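Local coordinates for Thiol:disulfide interchange protein DsbA (Neisseria meningitidis MC58, PDB 3HZ8) that probably acts as a thiol-disulfide oxidoreductase of the thioredoxin family, introducing disulfide bonds into proteins of the periplasm, at residues Phe32-Pro37 against His94-Met99; Glu43-Lys48 against Asp170-Met175; Glu69-Ala74 against Ala138-Met143; Ala77-Met82 against Lys125-Ala130; Val111-Leu116 against Ala130-Glu135. The protein carries 1 engineered substitution. All blocks are in the same frame, centred on the assembly; numbering follows the deposited sequence. Where two conformers were deposited one is given.

Contact 1 of 5, residues Phe32-Pro37 against His94-Met99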
# COMPACT_ATOMS: atom_id res chain seq x y z
N PHE A 32 -0.61 0.43 -4.85
CA PHE A 32 -2.01 0.73 -5.14
C PHE A 32 -2.10 2.11 -5.79
O PHE A 32 -1.09 2.82 -5.89
CB PHE A 32 -2.86 0.72 -3.85
CG PHE A 32 -2.60 1.91 -2.94
CD1 PHE A 32 -3.49 2.98 -2.91
CD2 PHE A 32 -1.44 1.98 -2.17
CE1 PHE A 32 -3.25 4.10 -2.11
CE2 PHE A 32 -1.17 3.10 -1.37
CZ PHE A 32 -2.08 4.16 -1.34
N GLY A 33 -3.30 2.48 -6.22
CA GLY A 33 -3.58 3.87 -6.58
C GLY A 33 -4.95 4.21 -6.02
O GLY A 33 -5.83 3.34 -5.96
N TYR A 34 -5.15 5.46 -5.61
CA TYR A 34 -6.46 5.87 -5.07
C TYR A 34 -7.56 5.93 -6.16
O TYR A 34 -8.75 5.94 -5.84
CB TYR A 34 -6.35 7.21 -4.36
CG TYR A 34 -5.73 7.16 -2.99
CD1 TYR A 34 -6.25 6.33 -1.99
CD2 TYR A 34 -4.64 7.97 -2.67
CE1 TYR A 34 -5.70 6.31 -0.70
CE2 TYR A 34 -4.08 7.95 -1.39
CZ TYR A 34 -4.61 7.11 -0.40
OH TYR A 34 -4.05 7.11 0.87
N PHE A 35 -7.16 5.96 -7.43
CA PHE A 35 -8.11 6.00 -8.57
C PHE A 35 -8.61 4.62 -8.95
O PHE A 35 -9.40 4.49 -9.89
CB PHE A 35 -7.38 6.55 -9.80
CG PHE A 35 -6.04 5.89 -10.02
CD1 PHE A 35 -5.97 4.57 -10.46
CD2 PHE A 35 -4.85 6.57 -9.72
CE1 PHE A 35 -4.75 3.93 -10.63
CE2 PHE A 35 -3.63 5.93 -9.88
CZ PHE A 35 -3.57 4.60 -10.33
N CYS A 36 -8.10 3.59 -8.28
CA CYS A 36 -8.18 2.21 -8.74
C CYS A 36 -9.36 1.43 -8.11
O CYS A 36 -9.34 1.14 -6.92
CB CYS A 36 -6.81 1.56 -8.44
SG CYS A 36 -6.66 -0.24 -8.40
N PRO A 37 -10.41 1.12 -8.92
CA PRO A 37 -11.53 0.40 -8.31
C PRO A 37 -11.20 -0.94 -7.66
O PRO A 37 -11.74 -1.22 -6.58
CB PRO A 37 -12.51 0.22 -9.49
CG PRO A 37 -12.19 1.37 -10.39
CD PRO A 37 -10.68 1.45 -10.33
N HIS A 94 -12.20 6.92 3.15
CA HIS A 94 -12.67 8.24 2.71
C HIS A 94 -12.10 8.63 1.34
O HIS A 94 -12.82 9.12 0.48
CB HIS A 94 -12.33 9.31 3.77
CG HIS A 94 -13.40 9.51 4.80
ND1 HIS A 94 -13.77 10.76 5.26
CD2 HIS A 94 -14.20 8.62 5.43
CE1 HIS A 94 -14.74 10.62 6.14
NE2 HIS A 94 -15.02 9.33 6.27
N ILE A 95 -10.82 8.38 1.13
CA ILE A 95 -10.17 8.79 -0.12
C ILE A 95 -10.60 7.95 -1.32
O ILE A 95 -10.86 8.48 -2.39
CB ILE A 95 -8.64 8.79 0.03
CG1 ILE A 95 -8.22 9.83 1.07
CG2 ILE A 95 -7.95 9.12 -1.30
CD1 ILE A 95 -6.87 9.60 1.68
N PHE A 96 -10.65 6.63 -1.14
CA PHE A 96 -11.16 5.78 -2.20
C PHE A 96 -12.58 6.16 -2.59
O PHE A 96 -12.89 6.20 -3.77
CB PHE A 96 -11.12 4.29 -1.83
CG PHE A 96 -9.79 3.64 -2.05
CD1 PHE A 96 -9.20 3.59 -3.31
CD2 PHE A 96 -9.13 3.05 -0.99
CE1 PHE A 96 -7.98 2.96 -3.49
CE2 PHE A 96 -7.90 2.42 -1.17
CZ PHE A 96 -7.33 2.39 -2.42
N ASP A 97 -13.43 6.45 -1.60
CA ASP A 97 -14.81 6.86 -1.89
C ASP A 97 -14.82 8.16 -2.71
O ASP A 97 -15.41 8.22 -3.78
CB ASP A 97 -15.67 7.02 -0.63
CG ASP A 97 -17.12 7.30 -0.98
OD1 ASP A 97 -17.53 8.48 -0.94
OD2 ASP A 97 -17.84 6.36 -1.35
N ALA A 98 -14.10 9.17 -2.22
CA ALA A 98 -14.00 10.45 -2.92
C ALA A 98 -13.54 10.32 -4.38
O ALA A 98 -14.12 10.94 -5.27
CB ALA A 98 -13.07 11.37 -2.17
N MET A 99 -12.51 9.51 -4.62
CA MET A 99 -11.96 9.33 -5.97
C MET A 99 -12.79 8.40 -6.83
O MET A 99 -13.18 8.74 -7.93
CB MET A 99 -10.52 8.79 -5.89
CG MET A 99 -9.49 9.79 -5.40
SD MET A 99 -8.91 10.91 -6.70
CE MET A 99 -8.00 9.78 -7.74

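Contact 2 of 5, residues Glu43-Lys48 against Asp170-Met175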
# COMPACT_ATOMS: atom_id res chain seq x y z
N GLU A 43 -9.12 -3.07 -0.44
CA GLU A 43 -8.83 -2.30 0.77
C GLU A 43 -9.46 -2.87 2.06
O GLU A 43 -8.72 -3.18 2.99
CB GLU A 43 -9.21 -0.83 0.58
CG GLU A 43 -8.99 0.03 1.83
CD GLU A 43 -7.53 0.15 2.24
OE1 GLU A 43 -6.62 -0.12 1.40
OE2 GLU A 43 -7.29 0.55 3.40
N PRO A 44 -10.80 -3.02 2.11
CA PRO A 44 -11.39 -3.53 3.36
C PRO A 44 -10.95 -4.95 3.74
O PRO A 44 -10.85 -5.27 4.94
CB PRO A 44 -12.90 -3.49 3.08
CG PRO A 44 -13.03 -3.52 1.61
CD PRO A 44 -11.86 -2.72 1.11
N VAL A 45 -10.66 -5.78 2.75
CA VAL A 45 -10.22 -7.16 2.99
C VAL A 45 -8.82 -7.16 3.59
O VAL A 45 -8.54 -7.85 4.60
CB VAL A 45 -10.27 -8.00 1.68
CG1 VAL A 45 -9.68 -9.39 1.90
CG2 VAL A 45 -11.71 -8.12 1.16
N LEU A 46 -7.93 -6.39 2.97
CA LEU A 46 -6.53 -6.36 3.36
C LEU A 46 -6.36 -5.66 4.70
O LEU A 46 -5.61 -6.12 5.55
CB LEU A 46 -5.67 -5.70 2.28
CG LEU A 46 -4.17 -5.59 2.56
CD1 LEU A 46 -3.49 -6.93 2.85
CD2 LEU A 46 -3.46 -4.85 1.42
N SER A 47 -7.05 -4.54 4.88
CA SER A 47 -6.94 -3.82 6.15
C SER A 47 -7.49 -4.64 7.32
O SER A 47 -6.91 -4.64 8.42
CB SER A 47 -7.60 -2.45 6.05
OG SER A 47 -8.99 -2.55 5.90
N LYS A 48 -8.59 -5.36 7.09
CA LYS A 48 -9.10 -6.26 8.13
C LYS A 48 -8.09 -7.36 8.43
O LYS A 48 -7.81 -7.65 9.59
CB LYS A 48 -10.43 -6.88 7.74
CG LYS A 48 -10.89 -7.91 8.77
CD LYS A 48 -12.28 -8.35 8.49
CE LYS A 48 -12.76 -9.24 9.63
NZ LYS A 48 -14.20 -9.49 9.44
N ASP A 170 -8.98 -14.37 -5.96
CA ASP A 170 -9.86 -13.31 -5.46
C ASP A 170 -9.20 -12.72 -4.20
O ASP A 170 -8.15 -13.20 -3.77
CB ASP A 170 -11.31 -13.80 -5.23
CG ASP A 170 -11.44 -14.86 -4.14
OD1 ASP A 170 -10.53 -15.08 -3.31
OD2 ASP A 170 -12.53 -15.49 -4.10
N TRP A 171 -9.77 -11.66 -3.62
CA TRP A 171 -9.07 -10.99 -2.52
C TRP A 171 -8.99 -11.87 -1.27
O TRP A 171 -7.96 -11.95 -0.60
CB TRP A 171 -9.67 -9.62 -2.20
CG TRP A 171 -9.91 -8.76 -3.40
CD1 TRP A 171 -11.09 -8.17 -3.75
CD2 TRP A 171 -8.96 -8.40 -4.41
NE1 TRP A 171 -10.93 -7.47 -4.92
CE2 TRP A 171 -9.64 -7.60 -5.36
CE3 TRP A 171 -7.60 -8.70 -4.63
CZ2 TRP A 171 -9.00 -7.07 -6.49
CZ3 TRP A 171 -6.97 -8.19 -5.75
CH2 TRP A 171 -7.67 -7.38 -6.67
N GLU A 172 -10.10 -12.55 -0.96
CA GLU A 172 -10.15 -13.34 0.26
C GLU A 172 -9.15 -14.49 0.27
O GLU A 172 -8.39 -14.64 1.24
CB GLU A 172 -11.57 -13.85 0.51
CG GLU A 172 -12.54 -12.76 0.95
CD GLU A 172 -12.38 -12.40 2.41
OE1 GLU A 172 -11.64 -13.10 3.14
OE2 GLU A 172 -13.00 -11.42 2.84
N SER A 173 -9.10 -15.28 -0.81
CA SER A 173 -8.13 -16.37 -0.88
C SER A 173 -6.70 -15.85 -0.88
O SER A 173 -5.78 -16.52 -0.37
CB SER A 173 -8.36 -17.27 -2.09
OG SER A 173 -8.23 -16.56 -3.31
N GLY A 174 -6.50 -14.65 -1.41
CA GLY A 174 -5.17 -14.05 -1.40
C GLY A 174 -4.64 -13.80 0.00
O GLY A 174 -3.42 -13.80 0.22
N MET A 175 -5.55 -13.57 0.96
CA MET A 175 -5.12 -13.38 2.35
C MET A 175 -4.46 -14.63 2.92
O MET A 175 -3.48 -14.55 3.65
CB MET A 175 -6.28 -12.92 3.24
CG MET A 175 -6.94 -11.61 2.82
SD MET A 175 -5.83 -10.18 2.70
CE MET A 175 -5.55 -10.11 0.91

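Contact 3 of 5, residues Glu69-Ala74 against Ala138-Met143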
# COMPACT_ATOMS: atom_id res chain seq x y z
N GLU A 69 1.45 13.88 -13.20
CA GLU A 69 0.23 14.34 -12.54
C GLU A 69 -0.14 13.47 -11.34
O GLU A 69 -0.93 13.88 -10.49
CB GLU A 69 -0.93 14.37 -13.53
CG GLU A 69 -0.79 15.42 -14.62
CD GLU A 69 -0.02 14.94 -15.84
OE1 GLU A 69 0.53 13.80 -15.83
OE2 GLU A 69 0.04 15.69 -16.84
N MET A 70 0.43 12.27 -11.29
CA MET A 70 0.08 11.28 -10.25
C MET A 70 0.89 11.47 -8.97
O MET A 70 0.54 10.90 -7.93
CB MET A 70 0.23 9.86 -10.82
CG MET A 70 -0.43 8.76 -10.00
SD MET A 70 -0.36 7.12 -10.79
CE MET A 70 -1.44 7.36 -12.22
N LEU A 71 1.95 12.27 -9.04
CA LEU A 71 2.78 12.54 -7.86
C LEU A 71 1.97 13.14 -6.71
O LEU A 71 2.23 12.84 -5.57
CB LEU A 71 3.99 13.43 -8.22
CG LEU A 71 5.11 13.52 -7.17
CD1 LEU A 71 5.72 12.16 -6.89
CD2 LEU A 71 6.17 14.52 -7.61
N THR A 72 0.98 13.98 -7.03
CA THR A 72 0.12 14.57 -6.00
C THR A 72 -0.63 13.51 -5.19
O THR A 72 -0.77 13.62 -3.96
CB THR A 72 -0.87 15.59 -6.63
OG1 THR A 72 -0.12 16.68 -7.20
CG2 THR A 72 -1.86 16.13 -5.57
N LEU A 73 -1.08 12.46 -5.88
CA LEU A 73 -1.77 11.37 -5.19
C LEU A 73 -0.81 10.57 -4.32
O LEU A 73 -1.18 10.12 -3.25
CB LEU A 73 -2.46 10.44 -6.20
CG LEU A 73 -3.62 11.03 -7.01
CD1 LEU A 73 -4.14 10.03 -8.05
CD2 LEU A 73 -4.75 11.55 -6.08
N ALA A 74 0.42 10.38 -4.80
CA ALA A 74 1.44 9.75 -3.97
C ALA A 74 1.77 10.60 -2.73
O ALA A 74 1.95 10.05 -1.63
CB ALA A 74 2.69 9.44 -4.79
N ALA A 138 9.23 13.83 -0.03
CA ALA A 138 10.27 12.81 -0.12
C ALA A 138 9.70 11.39 -0.06
O ALA A 138 10.25 10.48 -0.68
CB ALA A 138 11.33 13.03 0.92
N ARG A 139 8.62 11.17 0.71
CA ARG A 139 7.88 9.90 0.65
C ARG A 139 7.33 9.66 -0.79
O ARG A 139 7.41 8.54 -1.30
CB ARG A 139 6.78 9.81 1.71
CG ARG A 139 7.20 9.39 3.17
CD ARG A 139 5.99 9.58 4.09
NE ARG A 139 6.19 9.40 5.54
CZ ARG A 139 5.79 8.33 6.22
NH1 ARG A 139 5.24 7.31 5.58
NH2 ARG A 139 5.95 8.28 7.55
N ALA A 140 6.81 10.70 -1.44
CA ALA A 140 6.24 10.58 -2.80
C ALA A 140 7.28 10.32 -3.90
O ALA A 140 7.04 9.53 -4.83
CB ALA A 140 5.41 11.84 -3.15
N ASP A 141 8.42 11.01 -3.81
CA ASP A 141 9.55 10.80 -4.70
C ASP A 141 10.04 9.35 -4.67
O ASP A 141 10.39 8.76 -5.69
CB ASP A 141 10.70 11.72 -4.28
CG ASP A 141 10.38 13.17 -4.48
OD1 ASP A 141 9.35 13.48 -5.11
OD2 ASP A 141 11.17 14.02 -4.02
N LYS A 142 10.06 8.81 -3.45
CA LYS A 142 10.47 7.41 -3.24
C LYS A 142 9.44 6.46 -3.89
O LYS A 142 9.82 5.45 -4.47
CB LYS A 142 10.63 7.12 -1.74
CG LYS A 142 10.99 5.67 -1.37
CD LYS A 142 12.36 5.25 -1.84
CE LYS A 142 12.70 3.83 -1.38
NZ LYS A 142 13.98 3.39 -1.98
N MET A 143 8.15 6.78 -3.79
CA MET A 143 7.13 5.96 -4.46
C MET A 143 7.34 5.92 -5.97
O MET A 143 7.20 4.86 -6.60
CB MET A 143 5.73 6.46 -4.10
CG MET A 143 5.40 6.32 -2.63
SD MET A 143 3.76 6.94 -2.24
CE MET A 143 3.79 6.98 -0.44

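Contact 4 of 5, residues Ala77-Met82 against Lys125-Ala130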
# COMPACT_ATOMS: atom_id res chain seq x y z
N ALA A 77 -0.94 9.92 -0.31
CA ALA A 77 -0.72 8.62 0.34
C ALA A 77 0.33 8.76 1.45
O ALA A 77 0.16 8.24 2.57
CB ALA A 77 -0.30 7.57 -0.68
N ALA A 78 1.41 9.47 1.13
CA ALA A 78 2.47 9.75 2.10
C ALA A 78 1.89 10.47 3.31
O ALA A 78 2.13 10.06 4.45
CB ALA A 78 3.55 10.59 1.45
N ALA A 79 1.09 11.51 3.08
CA ALA A 79 0.51 12.29 4.16
C ALA A 79 -0.40 11.46 5.08
O ALA A 79 -0.41 11.65 6.30
CB ALA A 79 -0.25 13.47 3.58
N VAL A 80 -1.19 10.56 4.48
CA VAL A 80 -2.08 9.68 5.24
C VAL A 80 -1.24 8.76 6.12
O VAL A 80 -1.55 8.56 7.30
CB VAL A 80 -2.98 8.83 4.30
CG1 VAL A 80 -3.66 7.66 5.05
CG2 VAL A 80 -4.00 9.72 3.62
N ASP A 81 -0.17 8.21 5.55
CA ASP A 81 0.72 7.34 6.30
C ASP A 81 1.29 8.08 7.52
O ASP A 81 1.33 7.51 8.62
CB ASP A 81 1.84 6.82 5.41
CG ASP A 81 2.01 5.34 5.50
OD1 ASP A 81 1.35 4.70 6.36
OD2 ASP A 81 2.81 4.80 4.70
N MET A 82 1.68 9.34 7.31
CA MET A 82 2.28 10.19 8.33
C MET A 82 1.28 10.58 9.42
O MET A 82 1.34 10.10 10.56
CB MET A 82 2.84 11.47 7.68
CG MET A 82 4.00 11.27 6.72
SD MET A 82 4.46 12.69 5.69
CE MET A 82 4.71 13.93 6.97
N LYS A 125 -7.09 17.96 9.02
CA LYS A 125 -6.12 19.05 9.22
C LYS A 125 -4.69 18.55 9.44
O LYS A 125 -3.75 19.17 8.94
CB LYS A 125 -6.56 20.00 10.34
CG LYS A 125 -7.89 20.70 10.06
CD LYS A 125 -8.28 21.72 11.15
CE LYS A 125 -8.52 21.08 12.51
NZ LYS A 125 -9.79 20.30 12.56
N LYS A 126 -4.54 17.45 10.18
CA LYS A 126 -3.20 16.87 10.41
C LYS A 126 -2.62 16.27 9.13
O LYS A 126 -1.43 16.41 8.87
CB LYS A 126 -3.19 15.85 11.55
CG LYS A 126 -3.22 16.47 12.96
CD LYS A 126 -2.07 17.43 13.22
CE LYS A 126 -1.88 17.72 14.73
NZ LYS A 126 -3.11 18.23 15.41
N VAL A 127 -3.48 15.62 8.34
CA VAL A 127 -3.06 15.08 7.04
C VAL A 127 -2.69 16.22 6.08
O VAL A 127 -1.69 16.15 5.36
CB VAL A 127 -4.11 14.12 6.45
CG1 VAL A 127 -3.70 13.68 5.04
CG2 VAL A 127 -4.27 12.89 7.36
N LEU A 128 -3.47 17.30 6.10
CA LEU A 128 -3.09 18.51 5.35
C LEU A 128 -1.70 19.03 5.76
O LEU A 128 -0.88 19.32 4.90
CB LEU A 128 -4.16 19.60 5.52
CG LEU A 128 -3.85 20.91 4.79
CD1 LEU A 128 -3.55 20.71 3.30
CD2 LEU A 128 -4.97 21.94 5.01
N ALA A 129 -1.44 19.14 7.06
CA ALA A 129 -0.12 19.55 7.54
C ALA A 129 0.99 18.63 7.06
O ALA A 129 2.05 19.08 6.67
CB ALA A 129 -0.11 19.66 9.07
N ALA A 130 0.71 17.32 7.09
CA ALA A 130 1.65 16.34 6.58
C ALA A 130 1.89 16.52 5.08
O ALA A 130 3.03 16.41 4.62
CB ALA A 130 1.17 14.92 6.87

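Contact 5 of 5, residues Val111-Leu116 against Ala130-Glu135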
# COMPACT_ATOMS: atom_id res chain seq x y z
N VAL A 111 -7.86 21.40 -5.12
CA VAL A 111 -9.02 20.58 -4.74
C VAL A 111 -8.70 19.73 -3.50
O VAL A 111 -9.49 19.67 -2.55
CB VAL A 111 -9.48 19.68 -5.91
CG1 VAL A 111 -10.58 18.72 -5.47
CG2 VAL A 111 -9.97 20.54 -7.06
N LEU A 112 -7.53 19.10 -3.50
CA LEU A 112 -7.11 18.23 -2.40
C LEU A 112 -7.00 18.98 -1.07
O LEU A 112 -7.46 18.49 -0.04
CB LEU A 112 -5.78 17.55 -2.74
CG LEU A 112 -5.20 16.71 -1.60
CD1 LEU A 112 -6.16 15.60 -1.24
CD2 LEU A 112 -3.86 16.13 -2.02
N LYS A 113 -6.38 20.15 -1.09
CA LYS A 113 -6.15 20.87 0.17
C LYS A 113 -7.45 21.32 0.83
O LYS A 113 -7.61 21.21 2.05
CB LYS A 113 -5.18 22.05 -0.03
CG LYS A 113 -3.75 21.58 -0.37
CD LYS A 113 -2.76 22.74 -0.52
CE LYS A 113 -3.05 23.54 -1.79
NZ LYS A 113 -1.84 24.25 -2.32
N LYS A 114 -8.40 21.81 0.03
CA LYS A 114 -9.72 22.18 0.54
C LYS A 114 -10.43 20.95 1.11
O LYS A 114 -10.98 21.01 2.21
CB LYS A 114 -10.57 22.84 -0.56
CG LYS A 114 -12.02 23.13 -0.18
CD LYS A 114 -12.87 23.45 -1.41
CE LYS A 114 -14.33 23.74 -1.05
NZ LYS A 114 -15.07 22.52 -0.62
N TRP A 115 -10.41 19.85 0.35
CA TRP A 115 -11.03 18.60 0.78
C TRP A 115 -10.44 18.10 2.11
O TRP A 115 -11.17 17.74 3.05
CB TRP A 115 -10.89 17.54 -0.33
CG TRP A 115 -11.62 16.26 -0.04
CD1 TRP A 115 -12.94 15.99 -0.29
CD2 TRP A 115 -11.07 15.07 0.53
NE1 TRP A 115 -13.24 14.71 0.11
CE2 TRP A 115 -12.11 14.12 0.62
CE3 TRP A 115 -9.79 14.71 0.99
CZ2 TRP A 115 -11.91 12.83 1.14
CZ3 TRP A 115 -9.60 13.43 1.52
CH2 TRP A 115 -10.65 12.52 1.59
N LEU A 116 -9.11 18.09 2.20
CA LEU A 116 -8.46 17.63 3.43
C LEU A 116 -8.87 18.48 4.63
O LEU A 116 -9.16 17.94 5.70
CB LEU A 116 -6.94 17.63 3.28
CG LEU A 116 -6.32 16.48 2.50
CD1 LEU A 116 -4.81 16.71 2.39
CD2 LEU A 116 -6.62 15.14 3.20
N ALA A 130 0.71 17.32 7.09
CA ALA A 130 1.65 16.34 6.58
C ALA A 130 1.89 16.52 5.08
O ALA A 130 3.03 16.41 4.62
CB ALA A 130 1.17 14.92 6.87
N TYR A 131 0.82 16.79 4.32
CA TYR A 131 0.93 17.05 2.89
C TYR A 131 1.86 18.23 2.63
O TYR A 131 2.66 18.21 1.70
CB TYR A 131 -0.44 17.29 2.25
CG TYR A 131 -0.36 17.59 0.76
CD1 TYR A 131 -0.47 16.57 -0.20
CD2 TYR A 131 -0.14 18.90 0.30
CE1 TYR A 131 -0.38 16.86 -1.55
CE2 TYR A 131 -0.05 19.18 -1.05
CZ TYR A 131 -0.17 18.16 -1.97
OH TYR A 131 -0.08 18.44 -3.31
N GLU A 132 1.75 19.26 3.47
CA GLU A 132 2.53 20.47 3.26
C GLU A 132 3.97 20.37 3.78
O GLU A 132 4.77 21.28 3.55
CB GLU A 132 1.80 21.67 3.85
CG GLU A 132 0.47 21.93 3.14
CD GLU A 132 0.22 23.39 2.80
OE1 GLU A 132 -0.89 23.87 3.08
OE2 GLU A 132 1.14 24.05 2.26
N SER A 133 4.29 19.26 4.44
CA SER A 133 5.63 19.06 5.01
C SER A 133 6.61 18.47 3.99
O SER A 133 6.20 17.75 3.07
CB SER A 133 5.54 18.14 6.23
OG SER A 133 5.31 16.80 5.84
N PRO A 134 7.92 18.75 4.16
CA PRO A 134 8.89 18.17 3.24
C PRO A 134 8.93 16.63 3.28
O PRO A 134 9.28 16.05 2.26
CB PRO A 134 10.23 18.74 3.72
CG PRO A 134 9.86 19.95 4.51
CD PRO A 134 8.57 19.62 5.16
N GLU A 135 8.61 16.01 4.42
CA GLU A 135 8.56 14.53 4.56
C GLU A 135 7.69 13.92 3.45
O GLU A 135 8.14 12.99 2.75
CB GLU A 135 8.10 14.08 5.98
CG GLU A 135 8.17 12.54 6.25
CD GLU A 135 7.62 12.06 7.63
OE1 GLU A 135 7.70 12.81 8.62
OE2 GLU A 135 7.11 10.92 7.72

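Contact 1 of 5, residues Phe32-Pro37 against His94-Met99
The Tyr34 ring lies between Ile95 and Phe32, each on its own face. Ile95 CG2, anti to its backbone N, makes a CH-pi contact 3.4 Å from the Tyr34 ring centroid, slightly displaced toward CD1 and CG. Over the centre of the opposite face sits Phe32 CE1. The edge of Tyr34 in turn points at the face of Phe96 in a T-shaped pair, centroids 5.4 Å apart and planes at 67°, with Tyr34 CD1 above the middle of the Phe96 ring. At the edge of that same ring Gly33 O lies 3.3 Å from Phe96 CE1. This is the junction of the DsbA fold where the loop after strand 26-32, leading into the redox-active helix at N-cap Cys36, meets helix 88-101 of the inserted helical domain; Cys36 and Cys39 form the disulfide. A type I turn from Gly33 to Cys36 brings the Tyr34 carbonyl toward the helix, its O 3.5 Å from Phe96 CD1 and 3.4 Å from Met99 CB. No hydrogen bond crosses between the segments, and the Tyr34 hydroxyl is satisfied by Asn92 OD1, on the turn of helix 88-101 before His94. Phe32 CD1 touches Phe96 CZ at 3.9 Å.

Contact 2 of 5, residues Glu43-Lys48 against Asp170-Met175
Val45 of the active-site helix and Met175 of the C-terminal helix meet where these two helices of the thioredoxin fold run side by side, their short axes 9.7 Å apart and 20° from parallel. The Val45 branches divide the work. CG1, anti to the backbone N, reaches Met175 CG at 3.6 Å and also lies near Trp171 O and CB, while CG2 faces Glu172 OE2 at the solvent side. Met175 is folded rather than extended: CG stands beside its own backbone N, and a bend at chi2 (-56°) turns SD toward Leu46, whose CD1 it meets at 4.0 Å with the two side chains crossing at about a right angle. Beyond CB, the Trp171 side chain leads away, touches His38, His41 and Leu42, and packs edge-to-face with Phe168. The Glu172 chain bends at chi2 as well, laying CD 4.1 Å from Val45 CG1. Its OE2 stays 7.0 Å from Lys48 NZ, too far for an ion pair, although the opposite charges may attract weakly. The helix 37-50 is kinked at Pro44, whose nitrogen has no hydrogen to give, and Glu43 O takes both Ser47 N and Ser47 OG. Asp170 caps the other helix: its OD1 accepts from Ser173 N at 2.9 Å, nearly in line with the C-O bond, and from Ser173 OG at 2.7 Å, 44° out of the carboxylate plane.

Contact 3 of 5, residues Glu69-Ala74 against Ala138-Met143
Met143 runs straight out toward Ala74: its CG lies beside the backbone N, and beyond it the chain is extended, chi2 (179°) placing SD and chi3 (-169°) placing CE. SD therefore meets Ala74 at two points, 3.7 Å from Ala74 CB and 3.6 Å from Ala74 O, with Met143 CE 3.8 Å from that same oxygen. One turn before Met143, Ala140 brings the backbones closest, its CA 5.0 Å from that of Ala74. Methyl against methyl, Ala74 CB and Ala140 CB are 4.0 Å from each other, and Ala140 CB also rests against the carbonyl carbon of Ala74. Leu71 continues the seam toward solvent; in one of its two deposited conformers CG is anti to the backbone N and CD1 lies near Ala140 CB and O. No hydrogen bond passes between the segments; methyl groups, a leucine branch and a thioether pack on one another and on backbone carbonyls. The contact sets helix 71-83 against helix 134-149 at the border of the helical and thioredoxin parts of the fold. Met143 also touches Glu62 and His63 of the edge strand 57-63, Ala74 touches Val65, and Thr72 touches Leu112 of helix 109-118.

Contact 4 of 5, residues Ala77-Met82 against Lys125-Ala130
Ala130 O, on the last turn of helix 124-132, is gripped by hydroxyls of the chain that follows, that of Ser136 among them, while the methyl of the same Ala130 packs on Ala79. Ala130 CB lies 3.7 Å from Ala79 O and 3.9 Å from Ala79 CB, and the CA atoms of the two residues are just 4.9 Å apart. Such small groups let the helices come near: their short axes approach to 8.1 Å and cross at 123°, closer to antiparallel than to parallel. One turn back, Val127 flanks the same alanine. Ala79 CB touches Val127 O at 3.5 Å and Val127 CG1 at 3.8 Å, and that methyl, anti to the backbone N (chi1 175°), also extends to Val80 CG2 at 4.2 Å. Met82 takes the other end of the row, its CB 3.9 Å from Ala130 CB; the thioether beyond was deposited in two conformers, in one of which CE also rests on that methyl. The contact belongs to the all-helical domain that DsbA proteins carry within the thioredoxin fold. Val80 also touches Ile95 and Asn92 of helix 88-101, while Met82 reaches Arg139 of helix 134-149. With no hydrogen bond between the segments, and backbone amides such as Ala130 N paired within their own helix, close fit and exclusion of water, rather than directed bonds, probably hold the pair together.

Contact 5 of 5, residues Val111-Leu116 against Ala130-Glu135
Tyr131 packs on Leu112 and Leu116 at the outer end of the helical domain inserted in the thioredoxin fold, where helix 109-118 lies beside the end of helix 124-132 and the link to helix 134-149. The apolar part of the contact rests on the tyrosine. Its CG is anti to the backbone N (chi1 178°), and the ring beyond is met obliquely by Leu112 CD2, 3.6 Å from Tyr131 CE1 and 3.9 Å from Tyr131 CD1. A turn further on, Leu116 CD1 approaches the stem of the side chain, 4.4 Å from Tyr131 CB, and Leu116 packs also on Val127 and Leu128 of helix 124-132. Lys113 adds a looser contact, its CG 4.5 Å from Tyr131 CE2. The ring has a cationic partner as well: Arg75 of helix 71-83 makes a cation-pi contact with it.

Oppositely charged groups come near each other at the exposed margin. Lys113 lays its aliphatic CD 4.2 Å from Glu132 OE1, yet Lys113 NZ and Glu132 OE2 remain 5.5 Å apart, so the two charges may attract without forming an ion pair; Lys113 NZ has a long, weak ion pair with Glu110.

Hydrogen bonds tie residues 130-135 where the chain leaves one helix for the next, and one comes from outside: Ser133 O accepts from Arg75 NH2. Ala130 O holds Ser133 twice, through its backbone N at 3.1 Å and through OG at 2.6 Å, the hydroxyl tilted 20° from the carbonyl plane.

Overall arrangement
Contacts 1, 3, 4 and 5 belong to or border the helical domain and are largely buried; contact 2, only partly buried, stands apart, joining two thioredoxin-fold helices across the chain's centre from contacts 3, 4 and 5. Helix 71-83 serves both contacts 3 and 4, and contacts 4 and 5 share Ala130, their centres 7 Å apart. Contact 1 touches all the others, Tyr34 and Ile95 meeting Val80 of contact 4 and Ile95 meeting Trp115 of contact 5. Chemistry follows position: aromatic rings fill contact 1 by the redox centre, alanines and thioethers the close helix pairs of contacts 3 and 4, whereas charged residues fringe contacts 2 and 5.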